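Local coordinates for protein esterase (uncultured bacterium pCosCE1, PDB 7ATL) that hydrolyses esters as a family VIII carboxylesterase of the beta-lactamase fold and also shows promiscuous acyltransferase activity, at residues Pro99-Ala102 against Arg106-Ile109; Asp122-Gln127 against Pro132-Gly137; Gln276-Leu281 against Ala354-Ala359; Val29-Arg34 against Gly269-Val274. All blocks are in the same frame, centred on the assembly; numbering follows the deposited sequence.

Contact 1: residues Pro99-Ala102 against Arg106-Ile109; sequences PALA and RPPI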
loop_
_atom_site.group_PDB
_atom_site.type_symbol
_atom_site.label_atom_id
_atom_site.label_comp_id
_atom_site.label_asym_id
_atom_site.label_seq_id
_atom_site.Cartn_x
_atom_site.Cartn_y
_atom_site.Cartn_z
ATOM N N PRO A 99 -2.811 14.686 -19.537
ATOM C CA PRO A 99 -3.505 13.653 -20.309
ATOM C C PRO A 99 -4.931 14.049 -20.709
ATOM O O PRO A 99 -5.540 14.891 -20.056
ATOM C CB PRO A 99 -3.552 12.452 -19.360
ATOM C CG PRO A 99 -3.440 13.085 -17.999
ATOM C CD PRO A 99 -2.452 14.216 -18.194
ATOM N N ALA A 100 -5.430 13.384 -21.756
ATOM C CA ALA A 100 -6.735 13.647 -22.393
ATOM C C ALA A 100 -7.659 12.459 -22.174
ATOM O O ALA A 100 -7.158 11.359 -22.054
ATOM C CB ALA A 100 -6.508 13.875 -23.858
ATOM N N LEU A 101 -8.969 12.675 -22.194
ATOM C CA LEU A 101 -9.964 11.583 -22.390
ATOM C C LEU A 101 -9.928 11.159 -23.868
ATOM O O LEU A 101 -9.213 11.801 -24.670
ATOM C CB LEU A 101 -11.344 12.083 -21.952
ATOM C CG LEU A 101 -11.425 12.584 -20.503
ATOM C CD1 LEU A 101 -12.373 13.764 -20.370
ATOM C CD2 LEU A 101 -11.839 11.461 -19.562
ATOM N N ALA A 102 -10.625 10.088 -24.237
ATOM C CA ALA A 102 -10.638 9.563 -25.631
ATOM C C ALA A 102 -11.061 10.660 -26.628
ATOM O O ALA A 102 -10.539 10.647 -27.749
ATOM C CB ALA A 102 -11.549 8.365 -25.738
ATOM N N ARG A 106 -8.766 17.725 -22.218
ATOM C CA ARG A 106 -7.676 17.630 -21.202
ATOM C C ARG A 106 -8.174 18.230 -19.897
ATOM O O ARG A 106 -7.946 19.406 -19.611
ATOM C CB ARG A 106 -6.413 18.365 -21.660
ATOM C CG ARG A 106 -5.790 17.781 -22.921
ATOM C CD ARG A 106 -4.549 18.512 -23.435
ATOM N NE ARG A 106 -4.162 17.862 -24.679
ATOM C CZ ARG A 106 -3.588 16.657 -24.782
ATOM N NH1 ARG A 106 -3.257 15.947 -23.712
ATOM N NH2 ARG A 106 -3.329 16.162 -25.976
ATOM N N PRO A 107 -8.885 17.442 -19.062
ATOM C CA PRO A 107 -9.467 17.966 -17.836
ATOM C C PRO A 107 -8.385 18.074 -16.774
ATOM O O PRO A 107 -7.494 17.226 -16.691
ATOM C CB PRO A 107 -10.519 16.920 -17.458
ATOM C CG PRO A 107 -9.940 15.637 -17.991
ATOM C CD PRO A 107 -9.150 16.009 -19.227
ATOM N N PRO A 108 -8.466 19.107 -15.913
ATOM C CA PRO A 108 -7.523 19.251 -14.805
ATOM C C PRO A 108 -7.730 18.095 -13.818
ATOM O O PRO A 108 -8.859 17.616 -13.658
ATOM C CB PRO A 108 -7.827 20.628 -14.195
ATOM C CG PRO A 108 -9.246 20.947 -14.656
ATOM C CD PRO A 108 -9.492 20.159 -15.934
ATOM N N ILE A 109 -6.623 17.612 -13.267
ATOM C CA ILE A 109 -6.591 16.589 -12.191
ATOM C C ILE A 109 -6.188 17.322 -10.928
ATOM O O ILE A 109 -5.172 18.059 -10.951
ATOM C CB ILE A 109 -5.598 15.450 -12.491
ATOM C CG1 ILE A 109 -5.962 14.645 -13.748
ATOM C CG2 ILE A 109 -5.460 14.556 -11.266
ATOM C CD1 ILE A 109 -4.806 13.815 -14.303
HETATM O O HOH W 1 -5.230 16.491 -17.948
#
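Pro99 and Ile109 meet on the buried side of this loop-on-loop contact: ring carbon CG of Pro99 lies 4.0 Å from CD1 of Ile109, the two side chains crossing at about a right angle. Ile109 reaches Pro99 with its longer branch. At a second point, Leu101 CD1 comes within 3.9 Å of Pro107 CG, so a branched leucine end rests against the rim of a proline ring. CG of Leu101 stands anti to its carbonyl carbon (chi1 -57°), which swings the isobutyl group over to that ring.

Between the two segments a water donates to Pro99 O at 2.7 Å and to Pro107 O, also at 2.7 Å, and so bridges them through both carbonyl oxygens. The backbones run at 111° to each other, and no ladder of backbone bonds ties them together.

Toward solvent the packing thins to one long side chain. Arg106 stays extended from CG to NE and brings its guanidinium back over Ala100, whose CB sits 3.8 Å above one face, off-centre toward the rim. NH1 is tied down by a hydrogen bond to Thr98 O, so the exposed arginine is held against the loop surface.

Both segments belong to the long connection between helix 67-80 and helix 111-116. Ala100 bonds through its backbone to Leu161, Ile109 does likewise to Val90, and Pro165 touches both Pro107 and Ile109.

Contact 2: residues Asp122-Gln127 against Pro132-Gly137; sequences DYRLSQ and PYHRLG. With EDO (1,2-ethanediol), chain F.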
loop_
_atom_site.group_PDB
_atom_site.type_symbol
_atom_site.label_atom_id
_atom_site.label_comp_id
_atom_site.label_asym_id
_atom_site.label_seq_id
_atom_site.Cartn_x
_atom_site.Cartn_y
_atom_site.Cartn_z
ATOM N N ASP A 122 -5.149 4.599 -14.467
ATOM C CA ASP A 122 -5.326 3.128 -14.416
ATOM C C ASP A 122 -4.031 2.485 -13.899
ATOM O O ASP A 122 -3.110 3.199 -13.470
ATOM C CB ASP A 122 -5.760 2.583 -15.785
ATOM C CG ASP A 122 -6.627 1.329 -15.734
ATOM O OD1 ASP A 122 -6.810 0.771 -14.615
ATOM O OD2 ASP A 122 -7.098 0.893 -16.819
ATOM N N TYR A 123 -4.011 1.165 -13.864
ATOM C CA TYR A 123 -2.806 0.337 -13.659
ATOM C C TYR A 123 -2.705 -0.579 -14.876
ATOM O O TYR A 123 -3.772 -1.003 -15.352
ATOM C CB TYR A 123 -2.934 -0.474 -12.372
ATOM C CG TYR A 123 -2.124 0.005 -11.198
ATOM C CD1 TYR A 123 -0.782 0.347 -11.326
ATOM C CD2 TYR A 123 -2.676 0.023 -9.923
ATOM C CE1 TYR A 123 -0.035 0.754 -10.231
ATOM C CE2 TYR A 123 -1.937 0.411 -8.817
ATOM C CZ TYR A 123 -0.621 0.787 -8.976
ATOM O OH TYR A 123 0.085 1.181 -7.888
ATOM N N ARG A 124 -1.493 -0.837 -15.358
ATOM C CA ARG A 124 -1.232 -1.759 -16.481
ATOM C C ARG A 124 -1.718 -3.148 -16.075
ATOM O O ARG A 124 -2.212 -3.887 -16.964
ATOM C CB ARG A 124 0.264 -1.752 -16.806
ATOM C CG ARG A 124 0.673 -2.504 -18.064
ATOM C CD ARG A 124 2.183 -2.428 -18.208
ATOM N NE ARG A 124 2.725 -3.774 -18.327
ATOM C CZ ARG A 124 3.651 -4.330 -17.550
ATOM N NH1 ARG A 124 4.204 -3.674 -16.545
ATOM N NH2 ARG A 124 4.050 -5.563 -17.806
ATOM N N LEU A 125 -1.612 -3.481 -14.784
ATOM C CA LEU A 125 -2.030 -4.814 -14.263
ATOM C C LEU A 125 -3.560 -4.928 -14.238
ATOM O O LEU A 125 -4.040 -6.083 -14.137
ATOM C CB LEU A 125 -1.393 -5.097 -12.900
ATOM C CG LEU A 125 -1.606 -4.066 -11.791
ATOM C CD1 LEU A 125 -3.055 -3.979 -11.351
ATOM C CD2 LEU A 125 -0.744 -4.394 -10.594
ATOM N N SER A 126 -4.300 -3.811 -14.346
ATOM C CA SER A 126 -5.781 -3.795 -14.491
ATOM C C SER A 126 -6.182 -3.886 -15.961
ATOM O O SER A 126 -7.409 -3.912 -16.202
ATOM C CB SER A 126 -6.414 -2.574 -13.919
ATOM O OG SER A 126 -5.959 -2.356 -12.609
ATOM N N GLN A 127 -5.214 -3.874 -16.892
ATOM C CA GLN A 127 -5.503 -3.851 -18.347
ATOM C C GLN A 127 -5.180 -5.215 -18.932
ATOM O O GLN A 127 -4.262 -5.870 -18.464
ATOM C CB GLN A 127 -4.748 -2.711 -19.016
ATOM C CG GLN A 127 -5.362 -1.348 -18.719
ATOM C CD GLN A 127 -4.629 -0.245 -19.442
ATOM O OE1 GLN A 127 -3.714 -0.468 -20.248
ATOM N NE2 GLN A 127 -5.027 0.973 -19.136
ATOM N N PRO A 132 -3.829 -0.432 -23.651
ATOM C CA PRO A 132 -3.155 0.824 -23.984
ATOM C C PRO A 132 -1.873 1.093 -23.169
ATOM O O PRO A 132 -0.895 1.549 -23.765
ATOM C CB PRO A 132 -4.213 1.919 -23.788
ATOM C CG PRO A 132 -5.413 1.235 -23.125
ATOM C CD PRO A 132 -5.241 -0.262 -23.295
ATOM N N TYR A 133 -1.862 0.793 -21.863
ATOM C CA TYR A 133 -0.644 0.947 -21.018
ATOM C C TYR A 133 0.461 -0.035 -21.460
ATOM O O TYR A 133 1.616 0.402 -21.482
ATOM C CB TYR A 133 -0.969 0.770 -19.534
ATOM C CG TYR A 133 -1.600 1.943 -18.828
ATOM C CD1 TYR A 133 -2.365 2.883 -19.485
ATOM C CD2 TYR A 133 -1.476 2.076 -17.459
ATOM C CE1 TYR A 133 -2.956 3.940 -18.806
ATOM C CE2 TYR A 133 -2.073 3.117 -16.766
ATOM C CZ TYR A 133 -2.819 4.057 -17.438
ATOM O OH TYR A 133 -3.397 5.076 -16.750
ATOM N N HIS A 134 0.140 -1.299 -21.799
ATOM C CA HIS A 134 1.121 -2.292 -22.323
ATOM C C HIS A 134 1.795 -1.721 -23.592
ATOM O O HIS A 134 3.040 -1.652 -23.628
ATOM C CB HIS A 134 0.419 -3.660 -22.512
ATOM C CG HIS A 134 -0.159 -4.275 -21.263
ATOM N ND1 HIS A 134 -1.474 -4.037 -20.839
ATOM C CD2 HIS A 134 0.375 -5.137 -20.360
ATOM C CE1 HIS A 134 -1.698 -4.716 -19.737
ATOM N NE2 HIS A 134 -0.585 -5.389 -19.427
ATOM N N ARG A 135 0.984 -1.299 -24.570
ATOM C CA ARG A 135 1.464 -0.760 -25.864
ATOM C C ARG A 135 2.317 0.491 -25.636
ATOM O O ARG A 135 3.150 0.790 -26.486
ATOM C CB ARG A 135 0.306 -0.486 -26.833
ATOM C CG ARG A 135 -0.204 -1.733 -27.553
ATOM C CD ARG A 135 -1.177 -1.472 -28.700
ATOM N NE ARG A 135 -2.009 -0.277 -28.487
ATOM C CZ ARG A 135 -3.169 -0.207 -27.802
ATOM N NH1 ARG A 135 -3.704 -1.269 -27.215
ATOM N NH2 ARG A 135 -3.795 0.952 -27.696
ATOM N N LEU A 136 2.144 1.218 -24.545
ATOM C CA LEU A 136 2.942 2.455 -24.334
ATOM C C LEU A 136 4.198 2.161 -23.513
ATOM O O LEU A 136 5.049 3.025 -23.488
ATOM C CB LEU A 136 2.065 3.503 -23.649
ATOM C CG LEU A 136 1.328 4.435 -24.608
ATOM C CD1 LEU A 136 0.260 5.233 -23.863
ATOM C CD2 LEU A 136 2.320 5.361 -25.314
ATOM N N GLY A 137 4.293 1.009 -22.844
ATOM C CA GLY A 137 5.479 0.656 -22.042
ATOM C C GLY A 137 5.471 1.324 -20.678
ATOM O O GLY A 137 6.556 1.542 -20.102
HETATM C C1 EDO F . 4.939 -2.656 -21.077
HETATM O O1 EDO F . 5.013 -1.916 -19.848
HETATM C C2 EDO F . 4.026 -3.829 -21.045
HETATM O O2 EDO F . 4.023 -4.623 -22.207
#
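The Tyr133 ring carries the Gln127 amide on one face, with NE2 3.3 Å above the plane and displaced toward the rim; amide and ring planes are 62° apart. Asp122 O lies at the ring edge. In the modelled conformer of His134, Arg124 CG is centred over one face of the imidazole, a CH-pi contact of 3.5 Å to the centroid, and Gln127 O comes to the ring edge; a second position of this side chain makes both less certain. The guanidinium of Arg124 is turned 80° from that imidazole, whose CD2 lies at the edge of the guanidinium, near its plane. O1 of a 1,2-ethanediol, probably from the crystallisation liquor, sits over one guanidinium face, toward the rim.

Gln127 is fixed at both ends of its amide. Its OE1 accepts from Tyr133 N at 2.8 Å, in the carbonyl plane and on a lone pair, and NE2 donates to Asp122 OD2, which it meets from above the carboxylate plane. Extended beyond CG, the glutamine chain spans the gap to the first turn of helix 132-136, which closes at Gly137 in a Schellman motif.

Tyr123 OH is hydrogen-bonded to Lys68 NZ. Ser65, Lys68 and Tyr123 fit the SxxK-plus-tyrosine pattern of class C beta-lactamases and family VIII esterases, which probably places the loop carrying Tyr123 at the active site; helix 132-136 packs against that loop.

At the far end of its ring, Tyr133 OH receives Asp122 N at 2.9 Å, the N-H bent to 142°. Arg124 turns at chi3 to carry its charge away to Glu143 and Glu248, both salt-bridge partners.

Contact 3: residues Gln276-Leu281 against Ala354-Ala359; sequences QLVETL and AISVVA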
loop_
_atom_site.group_PDB
_atom_site.type_symbol
_atom_site.label_atom_id
_atom_site.label_comp_id
_atom_site.label_asym_id
_atom_site.label_seq_id
_atom_site.Cartn_x
_atom_site.Cartn_y
_atom_site.Cartn_z
ATOM N N GLN A 276 4.047 2.296 13.189
ATOM C CA GLN A 276 4.278 3.739 13.476
ATOM C C GLN A 276 3.399 4.537 12.520
ATOM O O GLN A 276 2.687 5.444 12.979
ATOM C CB GLN A 276 5.735 4.160 13.252
ATOM C CG GLN A 276 6.676 3.881 14.419
ATOM C CD GLN A 276 6.066 4.428 15.688
ATOM O OE1 GLN A 276 5.801 5.634 15.823
ATOM N NE2 GLN A 276 5.772 3.521 16.606
ATOM N N LEU A 277 3.455 4.200 11.231
ATOM C CA LEU A 277 2.663 4.890 10.184
ATOM C C LEU A 277 1.155 4.789 10.503
ATOM O O LEU A 277 0.447 5.807 10.416
ATOM C CB LEU A 277 2.990 4.257 8.830
ATOM C CG LEU A 277 1.998 4.580 7.718
ATOM C CD1 LEU A 277 2.022 6.083 7.440
ATOM C CD2 LEU A 277 2.297 3.773 6.458
ATOM N N VAL A 278 0.657 3.595 10.815
ATOM C CA VAL A 278 -0.802 3.366 10.993
ATOM C C VAL A 278 -1.284 4.069 12.279
ATOM O O VAL A 278 -2.368 4.711 12.223
ATOM C CB VAL A 278 -1.137 1.867 10.968
ATOM C CG1 VAL A 278 -2.602 1.609 11.267
ATOM C CG2 VAL A 278 -0.748 1.230 9.638
ATOM N N GLU A 279 -0.537 3.987 13.386
ATOM C CA GLU A 279 -0.861 4.718 14.643
ATOM C C GLU A 279 -0.961 6.220 14.337
ATOM O O GLU A 279 -1.982 6.837 14.702
ATOM C CB GLU A 279 0.175 4.441 15.734
ATOM C CG GLU A 279 -0.209 3.274 16.618
ATOM C CD GLU A 279 -1.486 3.532 17.391
ATOM O OE1 GLU A 279 -1.445 4.431 18.282
ATOM O OE2 GLU A 279 -2.518 2.876 17.066
ATOM N N THR A 280 0.017 6.774 13.624
ATOM C CA THR A 280 0.051 8.196 13.191
ATOM C C THR A 280 -1.222 8.567 12.410
ATOM O O THR A 280 -1.814 9.625 12.686
ATOM C CB THR A 280 1.305 8.462 12.359
ATOM O OG1 THR A 280 2.432 8.079 13.148
ATOM C CG2 THR A 280 1.426 9.911 11.948
ATOM N N LEU A 281 -1.634 7.723 11.474
ATOM C CA LEU A 281 -2.864 7.926 10.682
ATOM C C LEU A 281 -4.079 7.838 11.601
ATOM O O LEU A 281 -5.048 8.534 11.321
ATOM C CB LEU A 281 -2.926 6.877 9.561
ATOM C CG LEU A 281 -1.849 6.992 8.476
ATOM C CD1 LEU A 281 -2.231 6.169 7.263
ATOM C CD2 LEU A 281 -1.593 8.440 8.053
ATOM N N ALA A 354 -9.735 1.869 19.035
ATOM C CA ALA A 354 -8.355 2.399 19.181
ATOM C C ALA A 354 -7.285 1.349 18.850
ATOM O O ALA A 354 -6.213 1.373 19.505
ATOM C CB ALA A 354 -8.178 2.939 20.574
ATOM N N ILE A 355 -7.517 0.474 17.872
ATOM C CA ILE A 355 -6.548 -0.621 17.558
ATOM C C ILE A 355 -5.948 -0.427 16.158
ATOM O O ILE A 355 -6.635 0.084 15.269
ATOM C CB ILE A 355 -7.163 -2.030 17.727
ATOM C CG1 ILE A 355 -8.261 -2.305 16.711
ATOM C CG2 ILE A 355 -7.655 -2.296 19.150
ATOM C CD1 ILE A 355 -8.198 -3.704 16.202
ATOM N N SER A 356 -4.680 -0.797 15.998
ATOM C CA SER A 356 -3.961 -0.881 14.705
ATOM C C SER A 356 -3.457 -2.324 14.546
ATOM O O SER A 356 -3.022 -2.961 15.541
ATOM C CB SER A 356 -2.845 0.133 14.606
ATOM O OG SER A 356 -3.284 1.460 14.879
ATOM N N VAL A 357 -3.561 -2.845 13.333
ATOM C CA VAL A 357 -3.132 -4.221 12.962
ATOM C C VAL A 357 -2.225 -4.105 11.744
ATOM O O VAL A 357 -2.597 -3.435 10.806
ATOM C CB VAL A 357 -4.351 -5.112 12.689
ATOM C CG1 VAL A 357 -3.978 -6.468 12.109
ATOM C CG2 VAL A 357 -5.170 -5.265 13.957
ATOM N N VAL A 358 -1.059 -4.721 11.797
ATOM C CA VAL A 358 -0.130 -4.862 10.640
ATOM C C VAL A 358 0.132 -6.359 10.440
ATOM O O VAL A 358 0.554 -7.036 11.397
ATOM C CB VAL A 358 1.175 -4.082 10.868
ATOM C CG1 VAL A 358 2.217 -4.465 9.829
ATOM C CG2 VAL A 358 0.945 -2.585 10.869
ATOM N N ALA A 359 -0.116 -6.859 9.241
ATOM C CA ALA A 359 0.041 -8.285 8.896
ATOM C C ALA A 359 0.849 -8.390 7.604
ATOM O O ALA A 359 0.240 -8.418 6.517
ATOM C CB ALA A 359 -1.324 -8.889 8.760
HETATM O O HOH W 2 -3.494 1.323 18.800
#
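Ser356 and Glu279 supply the polar part of this helix-on-strand contact. The serine hydroxyl donates to the glutamate, OG to OE2 at 2.7 Å, using the lone pair of OE2 that points away from the other carboxylate oxygen. The glutamate gets there by folding: its chain bends at chi2 (-63°), curling the carboxylate around to the strand. OE2 also forms a salt bridge with Arg282. The hydroxyl and the arginine together would be expected to favour the ionised form of this buried carboxylate. A water that donates to Ala354 O at 2.8 Å also lies by OE2, but so close that its bond there is doubtful.

The apolar part centres on Val278, which points at the strand. One methyl, CG1, lies anti to the backbone N (chi1 175°) and rests 3.7 Å from Ser356 CB, alongside the hydroxyl. The other, CG2, faces Val358 CG2 more loosely at 4.4 Å. Val358 also touches Val274, so two valines a turn apart on the helix pack on the same side of it.

A G1 beta bulge opposite Asp350 opens the strand. Helix and strand axes come within 8.5 Å and run roughly antiparallel, at 151°. A helix packed on, and running roughly antiparallel to, a strand of the central sheet, with valines and serine on the covered face, is the alpha/beta layer of the serine beta-lactamase fold.

Contact 4: residues Val29-Arg34 against Gly269-Val274; sequences VVLIAR and GDADDV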
loop_
_atom_site.group_PDB
_atom_site.type_symbol
_atom_site.label_atom_id
_atom_site.label_comp_id
_atom_site.label_asym_id
_atom_site.label_seq_id
_atom_site.Cartn_x
_atom_site.Cartn_y
_atom_site.Cartn_z
ATOM N N VAL A 29 5.069 -11.491 9.817
ATOM C CA VAL A 29 5.215 -10.667 11.043
ATOM C C VAL A 29 3.888 -9.944 11.262
ATOM O O VAL A 29 3.475 -9.233 10.346
ATOM C CB VAL A 29 6.382 -9.690 10.889
ATOM C CG1 VAL A 29 6.521 -8.807 12.119
ATOM C CG2 VAL A 29 7.668 -10.433 10.593
ATOM N N VAL A 30 3.238 -10.167 12.401
ATOM C CA VAL A 30 1.926 -9.563 12.776
ATOM C C VAL A 30 2.089 -8.759 14.075
ATOM O O VAL A 30 2.521 -9.342 15.076
ATOM C CB VAL A 30 0.842 -10.640 12.939
ATOM C CG1 VAL A 30 -0.432 -10.048 13.510
ATOM C CG2 VAL A 30 0.556 -11.378 11.640
ATOM N N LEU A 31 1.734 -7.476 14.046
ATOM C CA LEU A 31 1.803 -6.529 15.193
ATOM C C LEU A 31 0.391 -5.984 15.493
ATOM O O LEU A 31 -0.363 -5.630 14.540
ATOM C CB LEU A 31 2.754 -5.385 14.841
ATOM C CG LEU A 31 4.183 -5.763 14.438
ATOM C CD1 LEU A 31 5.047 -4.514 14.258
ATOM C CD2 LEU A 31 4.844 -6.689 15.442
ATOM N N ILE A 32 0.008 -5.927 16.767
ATOM C CA ILE A 32 -1.283 -5.324 17.206
ATOM C C ILE A 32 -1.003 -4.356 18.355
ATOM O O ILE A 32 -0.318 -4.761 19.325
ATOM C CB ILE A 32 -2.309 -6.397 17.604
ATOM C CG1 ILE A 32 -2.543 -7.393 16.472
ATOM C CG2 ILE A 32 -3.601 -5.742 18.072
ATOM C CD1 ILE A 32 -2.903 -8.768 16.960
ATOM N N ALA A 33 -1.513 -3.129 18.224
ATOM C CA ALA A 33 -1.495 -2.073 19.254
ATOM C C ALA A 33 -2.932 -1.808 19.697
ATOM O O ALA A 33 -3.847 -1.921 18.851
ATOM C CB ALA A 33 -0.855 -0.827 18.693
ATOM N N ARG A 34 -3.130 -1.528 20.984
ATOM C CA ARG A 34 -4.363 -0.868 21.481
ATOM C C ARG A 34 -3.956 0.403 22.221
ATOM O O ARG A 34 -3.012 0.348 23.051
ATOM C CB ARG A 34 -5.203 -1.796 22.356
ATOM C CG ARG A 34 -6.580 -1.222 22.659
ATOM C CD ARG A 34 -7.310 -2.043 23.689
ATOM N NE ARG A 34 -7.598 -3.349 23.116
ATOM C CZ ARG A 34 -7.078 -4.513 23.521
ATOM N NH1 ARG A 34 -6.225 -4.575 24.537
ATOM N NH2 ARG A 34 -7.425 -5.626 22.900
ATOM N N GLY A 269 10.374 -2.120 3.770
ATOM C CA GLY A 269 10.279 -1.727 5.185
ATOM C C GLY A 269 9.819 -2.857 6.091
ATOM O O GLY A 269 9.279 -3.870 5.583
ATOM N N ASP A 270 10.014 -2.669 7.403
ATOM C CA ASP A 270 9.655 -3.670 8.437
ATOM C C ASP A 270 8.280 -3.331 8.994
ATOM O O ASP A 270 7.790 -2.237 8.750
ATOM C CB ASP A 270 10.752 -3.807 9.495
ATOM C CG ASP A 270 10.969 -2.582 10.346
ATOM O OD1 ASP A 270 10.111 -1.685 10.273
ATOM O OD2 ASP A 270 11.998 -2.545 11.081
ATOM N N ALA A 271 7.686 -4.284 9.694
ATOM C CA ALA A 271 6.331 -4.206 10.273
ATOM C C ALA A 271 6.255 -3.049 11.285
ATOM O O ALA A 271 5.274 -2.295 11.228
ATOM C CB ALA A 271 5.986 -5.548 10.875
ATOM N N ASP A 272 7.263 -2.871 12.144
ATOM C CA ASP A 272 7.235 -1.839 13.218
ATOM C C ASP A 272 7.193 -0.442 12.614
ATOM O O ASP A 272 6.577 0.438 13.256
ATOM C CB ASP A 272 8.413 -1.944 14.189
ATOM C CG ASP A 272 8.173 -3.074 15.167
ATOM O OD1 ASP A 272 7.403 -2.852 16.084
ATOM O OD2 ASP A 272 8.667 -4.200 14.929
ATOM N N ASP A 273 7.850 -0.224 11.472
ATOM C CA ASP A 273 7.808 1.090 10.782
ATOM C C ASP A 273 6.371 1.269 10.283
ATOM O O ASP A 273 5.817 2.323 10.492
ATOM C CB ASP A 273 8.896 1.244 9.710
ATOM C CG ASP A 273 10.315 1.554 10.199
ATOM O OD1 ASP A 273 10.503 1.956 11.371
ATOM O OD2 ASP A 273 11.237 1.400 9.387
ATOM N N VAL A 274 5.733 0.229 9.764
ATOM C CA VAL A 274 4.335 0.330 9.249
ATOM C C VAL A 274 3.385 0.627 10.415
ATOM O O VAL A 274 2.415 1.382 10.212
ATOM C CB VAL A 274 3.940 -0.949 8.485
ATOM C CG1 VAL A 274 2.473 -0.962 8.064
ATOM C CG2 VAL A 274 4.847 -1.165 7.283
#
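The first turn of helix 271-283 settles on strand 27-34 of the central antiparallel sheet, part of the helix-on-sheet packing of the beta-lactamase fold. Ala271 is the pivot. Its CB fits between two strand residues that face the helix, 3.5 Å from Val29 CG1 and 3.7 Å from Leu31 CD1. Val29 makes its touch with the methyl anti to the backbone N (chi1 178°).

Leu31 reaches further along the turn. Its CD1 lies 3.5 Å from the backbone carbonyl carbon of Ala271 and 3.4 Å from Asp272 OD1, and the Leu31 and Asp272 side chains cross at about a right angle. That carboxylate is engaged in a salt bridge from OD1 to Arg57, an arginine that also touches Leu31.

Asp270 holds the N-cap, its OD1 accepting from Asp273 N at 2.9 Å, on the syn side but 29° out of the carboxylate plane; OD2 pairs with Arg205.

Across the interface the attraction is thus mainly apolar, through one small methyl and two branched side chains, whereas the Asp270 cap and the pairings with Arg57 and Arg205, outside both segments, satisfy the charges of the turn.

Contacts 3 and 4 form one block: their centres are about 8 Å apart, both use helix 271-283, and their strands 355-361 and 27-34 are neighbours in the central sheet, joined by a probable hydrogen bond from Leu31 N to Val358 O. Contacts 1 and 2 lie on the opposite side of the chain's centre, about 17 Å between centres and 32 to 39 Å, again between centres, from that block. Both are nested inside the long loop that contact 4 closes, and contact 3 follows. Contacts 1 and 2 are local, within the part of the chain between strand 27-34 and helix 271-283, which also holds Tyr123, while segments far apart in sequence build the helix-covered sheet.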